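Local atomic coordinates of DNA repair protein PprA (Deinococcus deserti, PDB entry 6MC8), a protein that binds DNA and is associated with DNA damage repair, the response to radiation, genome segregation and filament formation. Residues E283-E286 / T287-L291; L75-D78 / R79-L82; A207-K210 / V211-I215; P197-P200 / A201-L204. The protein carries 2 engineered substitutions. All coordinates share one frame; numbering follows the deposited sequence.

How the interactions relate
From the N terminus, interaction 2 comes first, in the last turn of helix 62-80 and the bend after it. Interaction 4 follows, where the loop after strand 189-195 turns into helix 200-213, and interaction 3 lies at the far end of that same helix, its centre about 15 Å away. Interaction 1 comes last, midway along helix 274-304. All four are local, so they run in series, and none encloses or crosses another. Only interactions 1 and 2 touch outside the chain's own continuity, Leu291 CD1 packing 3.6 Å from Arg79 NE. Helix 274-304 is common ground: it contains interaction 1 and also packs against both ends of helix 200-213.

Interaction 1. Residues E283-E286 / T287-L291; sequences EATE and TLDEL
Thr287 grips the carbonyl oxygen of Glu283 twice, through its backbone N at 2.8 Å from Glu283 O and through its hydroxyl OG1 at 2.7 Å from the same oxygen. The hydroxyl comes in 42° above the carbonyl plane, while the amide lies closer to that plane. With OG1 anti to the carbonyl carbon (chi1 -56°), the hydroxyl is folded back along the helix to the preceding turn. A valine in its place would probably leave Glu283 O with the amide alone and lose the second hold on that turn. The next rungs follow in order: Leu288 N to Ala284 O at 2.8 Å, Asp289 N to Thr285 O at 3.0 Å and Glu290 N to Glu286 O at 3.1 Å.

Thr285 and Asp289 lie alongside each other, pointing the same way, the methyl CG2 of Thr285 3.8 Å from Asp289 OD2. Their polar ends are engaged elsewhere: Asp289 OD1 makes a salt bridge to Arg196, and Thr285 OG1 repeats the threonine pattern by bonding to Gln281 O. Glu283 runs beside Thr287, with Glu283 CG 4.0 Å from Thr287 OG1. On the buried side, Ala284 and Leu288 pack onto strands 189-195 and 261-267. The result is a regular amphipathic alpha-helix laid against an antiparallel sheet, with threonine hydroxyls bonded to carbonyls one turn back.

Interaction 2. Residues L75-D78 / R79-L82; sequences LAHD and RWGL
Ring contacts dominate where Trp80 meets Ala76 and His77. The methyl of Ala76 sits over the indole, CB 3.7 Å from the centroid of the six-membered ring of Trp80 and 9° off its normal, a CH-pi contact. His77 and Trp80 form a T-shaped pair, planes at 88°: the indole edge, led by CE3, points at the imidazole face, 3.7 Å from His77 ND1. Leu82 CD1 touches the imidazole at its edge. An alanine at Trp80 would probably open a gap over Ala76 and take from His77 the indole edge that meets its ring.

Among the hydrogen bonds, Ala76 O takes two amides, Trp80 N at 2.8 Å and Arg79 N at 3.2 Å, the second from well above the carbonyl plane. Gly81 N to His77 O is weak at 3.5 Å, and Gly81, at positive phi, ends the helix.

Arg79, extended from CG to NE, runs past Leu75, whose CD1 sits over one guanidinium face toward its rim, 3.9 Å from Arg79 NE.

Around this helix end, Trp80 leans on Leu42 of helix 35-43 and bonds through NE1 to Thr45, His77 stacks on His89 of strand 89-95, and Asp78 pairs with Arg265 of strand 261-267.

Interaction 3. Residues A207-K210 / V211-I215; sequences AAWK and VITSI. Engineered in segment 207-210: Lys210 (natural residue Asp).
Ile212 and Val211 form the tightly packed inner part of this last helical turn. Ile212 CG1 rests 3.2 Å from Ala208 O, while Ile212 N bonds to the same oxygen at 3.1 Å. Val211 lays CG2 3.3 Å from Ala207 O, and these two residues pack on Ala300 of helix 274-304. Ile212 also touches Met233 of helix 218-237, as does Trp209.

The exposed side has one close contact of its own. The hydroxyl of Thr213 stands over the middle of the indole face, OG1 3.2 Å from Trp209 CE2, and also bonds to the carbonyl of the same residue, OG1 to Trp209 O at 2.6 Å. Thr213 N donates to that oxygen too, at 3.0 Å, so two donors from one residue grip it. Two torsions create the arrangement: Trp209 holds CG anti to its own N (chi1 172°), and Thr213 turns OG1 back toward the preceding turn (chi1 -50°).

Elsewhere this side is looser. Lys210, an engineered residue where the natural sequence has aspartate, touches its successor Val211 only at CB and CG, and its side chain also meets Thr296 of helix 274-304. Ser214 is the first residue to leave helical angles. This is the C-terminal turn of an alpha-helix, its inner face held between helices 218-237 and 274-304, whose regular bonds give way to a weak one, Ser214 N to Lys210 O at 3.3 Å.

Interaction 4. Residues P197-P200 / A201-L204; sequences PATP and ATAL
Thr199 takes the N-cap position, its extended backbone giving way at Pro200 to helical angles, and the first helical rungs form at once: Ala203 N to Thr199 O at 2.9 Å and Leu204 N to Pro200 O at 3.0 Å.

The side chains of Thr199 and Thr202 meet at about a right angle, hydroxyl to hydroxyl, with OG1 of Thr199 2.7 Å from OG1 of Thr202; either could be the donor. Thr199 places its hydroxyl between its own N and carbonyl carbon (chi1 64°), which swings OG1 over the opening turn instead of out along the loop. There it also lies 2.9 Å from Thr202 N, and it comes near the methyl of Ala201, 3.9 Å from CB. Thr202 answers with OG1 anti to the carbonyl carbon (chi1 -62°), turned back toward the cap residue. The two hydroxyls thus link the cap to the third residue of the turn, beside the backbone bond one step on.

Pro200 suits the first position of the helix, since its ring nitrogen has no hydrogen to give and none is called for there. Its carbonyl oxygen is flanked by the side chain of Leu204, CG 3.3 Å from Pro200 O, as well as by the Leu204 amide, which approaches from above the carbonyl plane. Ala203 CB rests 3.5 Å from Thr199 O.

Much of this turn lies at the surface. The loop that supplies the cap leads out of strand 189-195, and Ala203 and Leu204, on the inner side of helix 200-213, pack against Leu299 of helix 274-304.

Interaction 1. Residues E283-E286 / T287-L291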
ATOM      1  N   GLU A 283      23.298  -4.695 -10.006  1.00 29.27           N
ATOM      2  CA  GLU A 283      23.625  -6.002  -9.447  1.00 25.03           C
ATOM      3  C   GLU A 283      22.833  -7.107 -10.130  1.00 26.66           C
ATOM      4  O   GLU A 283      23.389  -8.157 -10.463  1.00 25.83           O
ATOM      5  CB  GLU A 283      23.361  -6.014  -7.941  1.00 27.36           C
ATOM      6  CG  GLU A 283      23.624  -7.352  -7.270  1.00 27.92           C
ATOM      7  CD  GLU A 283      23.300  -7.345  -5.794  1.00 30.36           C
ATOM      8  OE1 GLU A 283      22.886  -6.290  -5.283  1.00 33.56           O
ATOM      9  OE2 GLU A 283      23.445  -8.399  -5.146  1.00 32.47           O
ATOM     10  N   ALA A 284      21.537  -6.880 -10.359  1.00 28.18           N
ATOM     11  CA  ALA A 284      20.679  -7.912 -10.929  1.00 29.18           C
ATOM     12  C   ALA A 284      21.016  -8.180 -12.389  1.00 30.24           C
ATOM     13  O   ALA A 284      20.879  -9.311 -12.863  1.00 26.47           O
ATOM     14  CB  ALA A 284      19.214  -7.508 -10.785  1.00 21.21           C
ATOM     15  N   THR A 285      21.463  -7.153 -13.112  1.00 30.45           N
ATOM     16  CA  THR A 285      21.871  -7.335 -14.499  1.00 28.48           C
ATOM     17  C   THR A 285      23.165  -8.139 -14.587  1.00 27.45           C
ATOM     18  O   THR A 285      23.290  -9.046 -15.415  1.00 30.45           O
ATOM     19  CB  THR A 285      22.019  -5.968 -15.171  1.00 33.36           C
ATOM     20  OG1 THR A 285      20.763  -5.283 -15.135  1.00 41.24           O
ATOM     21  CG2 THR A 285      22.458  -6.107 -16.611  1.00 28.71           C
ATOM     22  N   GLU A 286      24.133  -7.829 -13.720  1.00 28.69           N
ATOM     23  CA  GLU A 286      25.365  -8.611 -13.661  1.00 25.82           C
ATOM     24  C   GLU A 286      25.112 -10.021 -13.144  1.00 25.71           C
ATOM     25  O   GLU A 286      25.796 -10.965 -13.550  1.00 30.18           O
ATOM     26  CB  GLU A 286      26.401  -7.903 -12.786  1.00 29.56           C
ATOM     27  CG  GLU A 286      27.099  -6.735 -13.455  1.00 44.30           C
ATOM     28  CD  GLU A 286      28.110  -7.182 -14.504  1.00 57.74           C
ATOM     29  OE1 GLU A 286      28.760  -8.228 -14.302  1.00 53.63           O
ATOM     30  OE2 GLU A 286      28.252  -6.492 -15.534  1.00 60.05           O
ATOM     31  N   THR A 287      24.142 -10.181 -12.244  1.00 25.01           N
ATOM     32  CA  THR A 287      23.810 -11.514 -11.754  1.00 22.73           C
ATOM     33  C   THR A 287      23.110 -12.329 -12.836  1.00 29.40           C
ATOM     34  O   THR A 287      23.394 -13.518 -13.002  1.00 31.45           O
ATOM     35  CB  THR A 287      22.945 -11.413 -10.494  1.00 27.04           C
ATOM     36  OG1 THR A 287      23.630 -10.636  -9.510  1.00 22.37           O
ATOM     37  CG2 THR A 287      22.673 -12.778  -9.909  1.00 20.50           C
ATOM     38  N   LEU A 288      22.229 -11.691 -13.613  1.00 24.05           N
ATOM     39  CA  LEU A 288      21.535 -12.396 -14.686  1.00 24.68           C
ATOM     40  C   LEU A 288      22.485 -12.783 -15.812  1.00 26.78           C
ATOM     41  O   LEU A 288      22.376 -13.880 -16.370  1.00 27.67           O
ATOM     42  CB  LEU A 288      20.388 -11.544 -15.230  1.00 22.08           C
ATOM     43  CG  LEU A 288      19.601 -12.161 -16.387  1.00 20.59           C
ATOM     44  CD1 LEU A 288      18.939 -13.449 -15.962  1.00 18.61           C
ATOM     45  CD2 LEU A 288      18.588 -11.196 -16.941  1.00 26.39           C
ATOM     46  N   ASP A 289      23.425 -11.900 -16.155  1.00 31.89           N
ATOM     47  CA  ASP A 289      24.355 -12.193 -17.240  1.00 28.16           C
ATOM     48  C   ASP A 289      25.314 -13.308 -16.855  1.00 26.41           C
ATOM     49  O   ASP A 289      25.673 -14.146 -17.687  1.00 31.23           O
ATOM     50  CB  ASP A 289      25.129 -10.937 -17.642  1.00 27.99           C
ATOM     51  CG  ASP A 289      24.264  -9.921 -18.356  1.00 37.14           C
ATOM     52  OD1 ASP A 289      23.244 -10.319 -18.948  1.00 34.45           O
ATOM     53  OD2 ASP A 289      24.618  -8.727 -18.345  1.00 36.67           O
ATOM     54  N   GLU A 290      25.721 -13.351 -15.587  1.00 25.91           N
ATOM     55  CA  GLU A 290      26.651 -14.388 -15.160  1.00 32.08           C
ATOM     56  C   GLU A 290      25.959 -15.736 -15.000  1.00 26.97           C
ATOM     57  O   GLU A 290      26.528 -16.772 -15.359  1.00 29.71           O
ATOM     58  CB  GLU A 290      27.355 -13.967 -13.867  1.00 24.63           C
ATOM     59  CG  GLU A 290      28.295 -15.025 -13.307  1.00 32.23           C
ATOM     60  CD  GLU A 290      29.411 -15.417 -14.269  1.00 46.06           C
ATOM     61  OE1 GLU A 290      29.905 -14.556 -15.027  1.00 48.66           O
ATOM     62  OE2 GLU A 290      29.768 -16.611 -14.292  1.00 44.80           O
ATOM     63  N   LEU A 291      24.724 -15.742 -14.489  1.00 22.01           N
ATOM     64  CA  LEU A 291      23.993 -16.994 -14.316  1.00 21.08           C
ATOM     65  C   LEU A 291      23.638 -17.633 -15.649  1.00 28.95           C
ATOM     66  O   LEU A 291      23.610 -18.861 -15.766  1.00 27.34           O
ATOM     67  CB  LEU A 291      22.733 -16.759 -13.494  1.00 21.02           C
ATOM     68  CG  LEU A 291      22.909 -16.571 -11.994  1.00 22.63           C
ATOM     69  CD1 LEU A 291      21.626 -16.041 -11.438  1.00 19.69           C
ATOM     70  CD2 LEU A 291      23.263 -17.882 -11.341  1.00 20.39           C
TER

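Interaction 2. Residues L75-D78 / R79-L82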
ATOM      1  N   LEU A  75      14.633 -18.582  -3.939  1.00 16.48           N
ATOM      2  CA  LEU A  75      15.741 -18.029  -4.707  1.00 18.51           C
ATOM      3  C   LEU A  75      15.779 -18.623  -6.109  1.00 21.35           C
ATOM      4  O   LEU A  75      16.158 -17.947  -7.070  1.00 21.08           O
ATOM      5  CB  LEU A  75      17.061 -18.264  -3.973  1.00 16.59           C
ATOM      6  CG  LEU A  75      18.314 -17.657  -4.608  1.00 19.65           C
ATOM      7  CD1 LEU A  75      18.167 -16.153  -4.738  1.00 20.63           C
ATOM      8  CD2 LEU A  75      19.550 -17.997  -3.812  1.00 13.73           C
ATOM      9  N   ALA A  76      15.363 -19.882  -6.248  1.00 19.77           N
ATOM     10  CA  ALA A  76      15.305 -20.497  -7.566  1.00 17.46           C
ATOM     11  C   ALA A  76      14.178 -19.911  -8.405  1.00 21.45           C
ATOM     12  O   ALA A  76      14.317 -19.769  -9.623  1.00 21.70           O
ATOM     13  CB  ALA A  76      15.152 -22.010  -7.433  1.00 18.00           C
ATOM     14  N   HIS A  77      13.057 -19.553  -7.774  1.00 18.32           N
ATOM     15  CA  HIS A  77      11.958 -18.954  -8.525  1.00 23.66           C
ATOM     16  C   HIS A  77      12.242 -17.506  -8.897  1.00 21.90           C
ATOM     17  O   HIS A  77      11.652 -16.985  -9.848  1.00 25.44           O
ATOM     18  CB  HIS A  77      10.646 -19.055  -7.755  1.00 21.20           C
ATOM     19  CG  HIS A  77       9.962 -20.373  -7.906  1.00 22.82           C
ATOM     20  ND1 HIS A  77       9.371 -20.758  -9.087  1.00 21.51           N
ATOM     21  CD2 HIS A  77       9.747 -21.380  -7.032  1.00 23.77           C
ATOM     22  CE1 HIS A  77       8.836 -21.953  -8.938  1.00 20.21           C
ATOM     23  NE2 HIS A  77       9.048 -22.352  -7.699  1.00 22.95           N
ATOM     24  N   ASP A  78      13.137 -16.841  -8.164  1.00 19.94           N
ATOM     25  CA  ASP A  78      13.565 -15.505  -8.564  1.00 21.65           C
ATOM     26  C   ASP A  78      14.383 -15.557  -9.843  1.00 23.44           C
ATOM     27  O   ASP A  78      14.447 -14.579 -10.592  1.00 30.38           O
ATOM     28  CB  ASP A  78      14.384 -14.851  -7.452  1.00 19.06           C
ATOM     29  CG  ASP A  78      13.555 -14.480  -6.255  1.00 24.01           C
ATOM     30  OD1 ASP A  78      12.360 -14.185  -6.423  1.00 22.98           O
ATOM     31  OD2 ASP A  78      14.102 -14.483  -5.140  1.00 30.17           O
ATOM     32  N   ARG A  79      15.002 -16.699 -10.113  1.00 18.62           N
ATOM     33  CA  ARG A  79      15.916 -16.839 -11.228  1.00 20.13           C
ATOM     34  C   ARG A  79      15.318 -17.621 -12.386  1.00 21.48           C
ATOM     35  O   ARG A  79      15.663 -17.357 -13.539  1.00 21.97           O
ATOM     36  CB  ARG A  79      17.198 -17.488 -10.724  1.00 19.36           C
ATOM     37  CG  ARG A  79      17.915 -16.577  -9.766  1.00 18.78           C
ATOM     38  CD  ARG A  79      19.085 -17.238  -9.131  1.00 19.84           C
ATOM     39  NE  ARG A  79      19.842 -16.306  -8.311  1.00 18.69           N
ATOM     40  CZ  ARG A  79      20.949 -16.624  -7.656  1.00 18.52           C
ATOM     41  NH1 ARG A  79      21.431 -17.852  -7.730  1.00 14.21           N
ATOM     42  NH2 ARG A  79      21.575 -15.710  -6.937  1.00 20.60           N
ATOM     43  N   TRP A  80      14.415 -18.558 -12.099  1.00 17.05           N
ATOM     44  CA  TRP A  80      13.672 -19.235 -13.156  1.00 21.06           C
ATOM     45  C   TRP A  80      12.777 -18.269 -13.921  1.00 19.84           C
ATOM     46  O   TRP A  80      12.589 -18.429 -15.131  1.00 19.45           O
ATOM     47  CB  TRP A  80      12.857 -20.372 -12.551  1.00 18.64           C
ATOM     48  CG  TRP A  80      13.678 -21.551 -12.164  1.00 18.12           C
ATOM     49  CD1 TRP A  80      14.900 -21.888 -12.648  1.00 17.86           C
ATOM     50  CD2 TRP A  80      13.373 -22.506 -11.146  1.00 21.48           C
ATOM     51  NE1 TRP A  80      15.355 -23.023 -12.036  1.00 20.24           N
ATOM     52  CE2 TRP A  80      14.438 -23.419 -11.102  1.00 20.93           C
ATOM     53  CE3 TRP A  80      12.293 -22.687 -10.280  1.00 18.76           C
ATOM     54  CZ2 TRP A  80      14.454 -24.499 -10.229  1.00 18.46           C
ATOM     55  CZ3 TRP A  80      12.313 -23.756  -9.415  1.00 19.37           C
ATOM     56  CH2 TRP A  80      13.385 -24.650  -9.394  1.00 14.85           C
ATOM     57  N   GLY A  81      12.240 -17.258 -13.240  1.00 20.31           N
ATOM     58  CA  GLY A  81      11.499 -16.186 -13.875  1.00 22.08           C
ATOM     59  C   GLY A  81      10.184 -16.610 -14.489  1.00 22.95           C
ATOM     60  O   GLY A  81       9.860 -16.224 -15.614  1.00 24.56           O
ATOM     61  N   LEU A  82       9.419 -17.407 -13.760  1.00 22.70           N
ATOM     62  CA  LEU A  82       8.183 -17.957 -14.284  1.00 25.21           C
ATOM     63  C   LEU A  82       7.010 -17.003 -14.131  1.00 29.14           C
ATOM     64  O   LEU A  82       5.935 -17.276 -14.668  1.00 34.50           O
ATOM     65  CB  LEU A  82       7.876 -19.285 -13.591  1.00 21.44           C
ATOM     66  CG  LEU A  82       8.994 -20.321 -13.720  1.00 24.83           C
ATOM     67  CD1 LEU A  82       8.655 -21.595 -12.972  1.00 24.16           C
ATOM     68  CD2 LEU A  82       9.336 -20.614 -15.167  1.00 22.40           C
TER

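Interaction 3. Residues A207-K210 / V211-I215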
ATOM      1  N   ALA A 207      24.110 -23.776 -25.671  1.00 30.55           N
ATOM      2  CA  ALA A 207      25.162 -24.700 -25.269  1.00 33.77           C
ATOM      3  C   ALA A 207      25.551 -25.623 -26.412  1.00 34.06           C
ATOM      4  O   ALA A 207      26.710 -26.037 -26.516  1.00 32.12           O
ATOM      5  CB  ALA A 207      24.708 -25.516 -24.066  1.00 27.80           C
ATOM      6  N   ALA A 208      24.591 -25.972 -27.270  1.00 34.80           N
ATOM      7  CA  ALA A 208      24.900 -26.807 -28.423  1.00 28.34           C
ATOM      8  C   ALA A 208      25.743 -26.051 -29.440  1.00 35.05           C
ATOM      9  O   ALA A 208      26.620 -26.637 -30.078  1.00 39.01           O
ATOM     10  CB  ALA A 208      23.612 -27.318 -29.062  1.00 30.68           C
ATOM     11  N   TRP A 209      25.499 -24.746 -29.593  1.00 35.04           N
ATOM     12  CA  TRP A 209      26.328 -23.923 -30.468  1.00 34.15           C
ATOM     13  C   TRP A 209      27.748 -23.800 -29.940  1.00 39.94           C
ATOM     14  O   TRP A 209      28.700 -23.722 -30.721  1.00 43.65           O
ATOM     15  CB  TRP A 209      25.695 -22.541 -30.646  1.00 36.68           C
ATOM     16  CG  TRP A 209      26.560 -21.538 -31.378  1.00 51.58           C
ATOM     17  CD1 TRP A 209      27.231 -20.493 -30.823  1.00 51.62           C
ATOM     18  CD2 TRP A 209      26.851 -21.497 -32.783  1.00 51.33           C
ATOM     19  NE1 TRP A 209      27.916 -19.799 -31.788  1.00 54.46           N
ATOM     20  CE2 TRP A 209      27.699 -20.398 -33.001  1.00 54.35           C
ATOM     21  CE3 TRP A 209      26.478 -22.282 -33.876  1.00 50.51           C
ATOM     22  CZ2 TRP A 209      28.177 -20.063 -34.269  1.00 62.32           C
ATOM     23  CZ3 TRP A 209      26.952 -21.950 -35.130  1.00 57.86           C
ATOM     24  CH2 TRP A 209      27.792 -20.851 -35.316  1.00 60.25           C
ATOM     25  N   LYS A 210      27.915 -23.801 -28.615  1.00 37.33           N
ATOM     26  CA  LYS A 210      29.246 -23.671 -28.036  1.00 37.88           C
ATOM     27  C   LYS A 210      30.072 -24.935 -28.251  1.00 37.34           C
ATOM     28  O   LYS A 210      31.284 -24.859 -28.487  1.00 40.09           O
ATOM     29  CB  LYS A 210      29.137 -23.339 -26.549  1.00 31.28           C
ATOM     30  CG  LYS A 210      30.467 -23.097 -25.877  1.00 35.88           C
ATOM     31  CD  LYS A 210      30.324 -22.759 -24.411  1.00 45.50           C
ATOM     32  CE  LYS A 210      31.685 -22.496 -23.797  1.00 41.08           C
ATOM     33  NZ  LYS A 210      32.508 -23.734 -23.775  1.00 32.34           N
ATOM     34  N   VAL A 211      29.434 -26.103 -28.192  1.00 33.12           N
ATOM     35  CA  VAL A 211      30.155 -27.356 -28.391  1.00 35.83           C
ATOM     36  C   VAL A 211      30.531 -27.527 -29.859  1.00 36.54           C
ATOM     37  O   VAL A 211      31.654 -27.928 -30.185  1.00 35.34           O
ATOM     38  CB  VAL A 211      29.317 -28.542 -27.874  1.00 32.79           C
ATOM     39  CG1 VAL A 211      30.010 -29.860 -28.148  1.00 30.61           C
ATOM     40  CG2 VAL A 211      29.066 -28.402 -26.400  1.00 24.50           C
ATOM     41  N   ILE A 212      29.606 -27.186 -30.761  1.00 38.45           N
ATOM     42  CA  ILE A 212      29.814 -27.385 -32.195  1.00 36.25           C
ATOM     43  C   ILE A 212      30.879 -26.433 -32.731  1.00 38.74           C
ATOM     44  O   ILE A 212      31.730 -26.825 -33.538  1.00 40.86           O
ATOM     45  CB  ILE A 212      28.471 -27.248 -32.940  1.00 33.06           C
ATOM     46  CG1 ILE A 212      27.572 -28.432 -32.600  1.00 32.58           C
ATOM     47  CG2 ILE A 212      28.653 -27.161 -34.442  1.00 37.03           C
ATOM     48  CD1 ILE A 212      26.159 -28.268 -33.057  1.00 34.94           C
ATOM     49  N   THR A 213      30.881 -25.185 -32.257  1.00 43.11           N
ATOM     50  CA  THR A 213      31.861 -24.209 -32.727  1.00 45.02           C
ATOM     51  C   THR A 213      33.258 -24.535 -32.202  1.00 37.74           C
ATOM     52  O   THR A 213      34.260 -24.216 -32.852  1.00 41.17           O
ATOM     53  CB  THR A 213      31.416 -22.801 -32.309  1.00 46.48           C
ATOM     54  OG1 THR A 213      30.052 -22.612 -32.695  1.00 47.02           O
ATOM     55  CG2 THR A 213      32.233 -21.719 -32.997  1.00 38.90           C
ATOM     56  N   SER A 214      33.341 -25.225 -31.069  1.00 36.95           N
ATOM     57  CA  SER A 214      34.609 -25.637 -30.489  1.00 42.65           C
ATOM     58  C   SER A 214      35.093 -26.991 -31.004  1.00 38.04           C
ATOM     59  O   SER A 214      36.048 -27.540 -30.450  1.00 38.89           O
ATOM     60  CB  SER A 214      34.497 -25.670 -28.965  1.00 38.15           C
ATOM     61  OG  SER A 214      35.709 -26.097 -28.373  1.00 57.18           O
ATOM     62  N   ILE A 215      34.462 -27.538 -32.043  1.00 38.06           N
ATOM     63  CA  ILE A 215      34.912 -28.801 -32.618  1.00 43.06           C
ATOM     64  C   ILE A 215      36.135 -28.563 -33.495  1.00 41.25           C
ATOM     65  O   ILE A 215      36.153 -27.668 -34.348  1.00 38.94           O
ATOM     66  CB  ILE A 215      33.764 -29.487 -33.376  1.00 43.73           C
ATOM     67  CG1 ILE A 215      32.800 -30.105 -32.370  1.00 38.94           C
ATOM     68  CG2 ILE A 215      34.257 -30.539 -34.346  1.00 37.73           C
ATOM     69  CD1 ILE A 215      31.558 -30.633 -32.969  1.00 35.58           C
TER

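Interaction 4. Residues P197-P200 / A201-L204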
ATOM      1  N   PRO A 197      14.560 -13.304 -21.518  1.00 26.42           N
ATOM      2  CA  PRO A 197      13.789 -14.543 -21.704  1.00 27.06           C
ATOM      3  C   PRO A 197      14.647 -15.725 -22.129  1.00 24.59           C
ATOM      4  O   PRO A 197      15.489 -15.622 -23.022  1.00 25.76           O
ATOM      5  CB  PRO A 197      12.784 -14.164 -22.795  1.00 22.70           C
ATOM      6  CG  PRO A 197      12.689 -12.698 -22.720  1.00 28.11           C
ATOM      7  CD  PRO A 197      14.049 -12.220 -22.366  1.00 28.11           C
ATOM      8  N   ALA A 198      14.420 -16.857 -21.470  1.00 22.04           N
ATOM      9  CA  ALA A 198      15.153 -18.080 -21.750  1.00 23.39           C
ATOM     10  C   ALA A 198      14.273 -19.274 -21.424  1.00 26.33           C
ATOM     11  O   ALA A 198      13.706 -19.358 -20.334  1.00 25.31           O
ATOM     12  CB  ALA A 198      16.454 -18.151 -20.949  1.00 19.95           C
ATOM     13  N   THR A 199      14.156 -20.182 -22.379  1.00 26.66           N
ATOM     14  CA  THR A 199      13.546 -21.482 -22.184  1.00 22.95           C
ATOM     15  C   THR A 199      14.662 -22.511 -22.057  1.00 23.64           C
ATOM     16  O   THR A 199      15.818 -22.212 -22.377  1.00 23.46           O
ATOM     17  CB  THR A 199      12.606 -21.837 -23.351  1.00 26.12           C
ATOM     18  OG1 THR A 199      13.348 -21.965 -24.566  1.00 27.39           O
ATOM     19  CG2 THR A 199      11.546 -20.776 -23.518  1.00 22.68           C
ATOM     20  N   PRO A 200      14.371 -23.711 -21.537  1.00 25.54           N
ATOM     21  CA  PRO A 200      15.391 -24.772 -21.568  1.00 27.44           C
ATOM     22  C   PRO A 200      15.814 -25.183 -22.966  1.00 25.25           C
ATOM     23  O   PRO A 200      16.961 -25.595 -23.157  1.00 27.61           O
ATOM     24  CB  PRO A 200      14.707 -25.921 -20.823  1.00 22.43           C
ATOM     25  CG  PRO A 200      13.781 -25.262 -19.944  1.00 22.47           C
ATOM     26  CD  PRO A 200      13.263 -24.078 -20.638  1.00 22.73           C
ATOM     27  N   ALA A 201      14.920 -25.081 -23.950  1.00 24.41           N
ATOM     28  CA  ALA A 201      15.320 -25.321 -25.330  1.00 23.23           C
ATOM     29  C   ALA A 201      16.237 -24.215 -25.835  1.00 27.10           C
ATOM     30  O   ALA A 201      17.174 -24.478 -26.594  1.00 30.39           O
ATOM     31  CB  ALA A 201      14.087 -25.449 -26.220  1.00 16.79           C
ATOM     32  N   THR A 202      15.978 -22.970 -25.421  1.00 26.50           N
ATOM     33  CA  THR A 202      16.851 -21.855 -25.770  1.00 22.53           C
ATOM     34  C   THR A 202      18.221 -22.007 -25.125  1.00 25.28           C
ATOM     35  O   THR A 202      19.251 -21.774 -25.769  1.00 23.15           O
ATOM     36  CB  THR A 202      16.198 -20.536 -25.342  1.00 27.88           C
ATOM     37  OG1 THR A 202      14.968 -20.360 -26.049  1.00 31.41           O
ATOM     38  CG2 THR A 202      17.096 -19.347 -25.611  1.00 31.67           C
ATOM     39  N   ALA A 203      18.248 -22.437 -23.862  1.00 29.83           N
ATOM     40  CA  ALA A 203      19.504 -22.551 -23.132  1.00 24.05           C
ATOM     41  C   ALA A 203      20.333 -23.729 -23.625  1.00 28.22           C
ATOM     42  O   ALA A 203      21.566 -23.657 -23.647  1.00 26.14           O
ATOM     43  CB  ALA A 203      19.224 -22.672 -21.638  1.00 22.84           C
ATOM     44  N   LEU A 204      19.678 -24.818 -24.027  1.00 24.40           N
ATOM     45  CA  LEU A 204      20.411 -25.951 -24.580  1.00 25.73           C
ATOM     46  C   LEU A 204      20.894 -25.666 -25.994  1.00 30.83           C
ATOM     47  O   LEU A 204      21.906 -26.224 -26.428  1.00 36.04           O
ATOM     48  CB  LEU A 204      19.544 -27.210 -24.543  1.00 24.05           C
ATOM     49  CG  LEU A 204      19.380 -27.855 -23.166  1.00 26.69           C
ATOM     50  CD1 LEU A 204      18.311 -28.922 -23.175  1.00 23.13           C
ATOM     51  CD2 LEU A 204      20.700 -28.448 -22.736  1.00 25.77           C
TER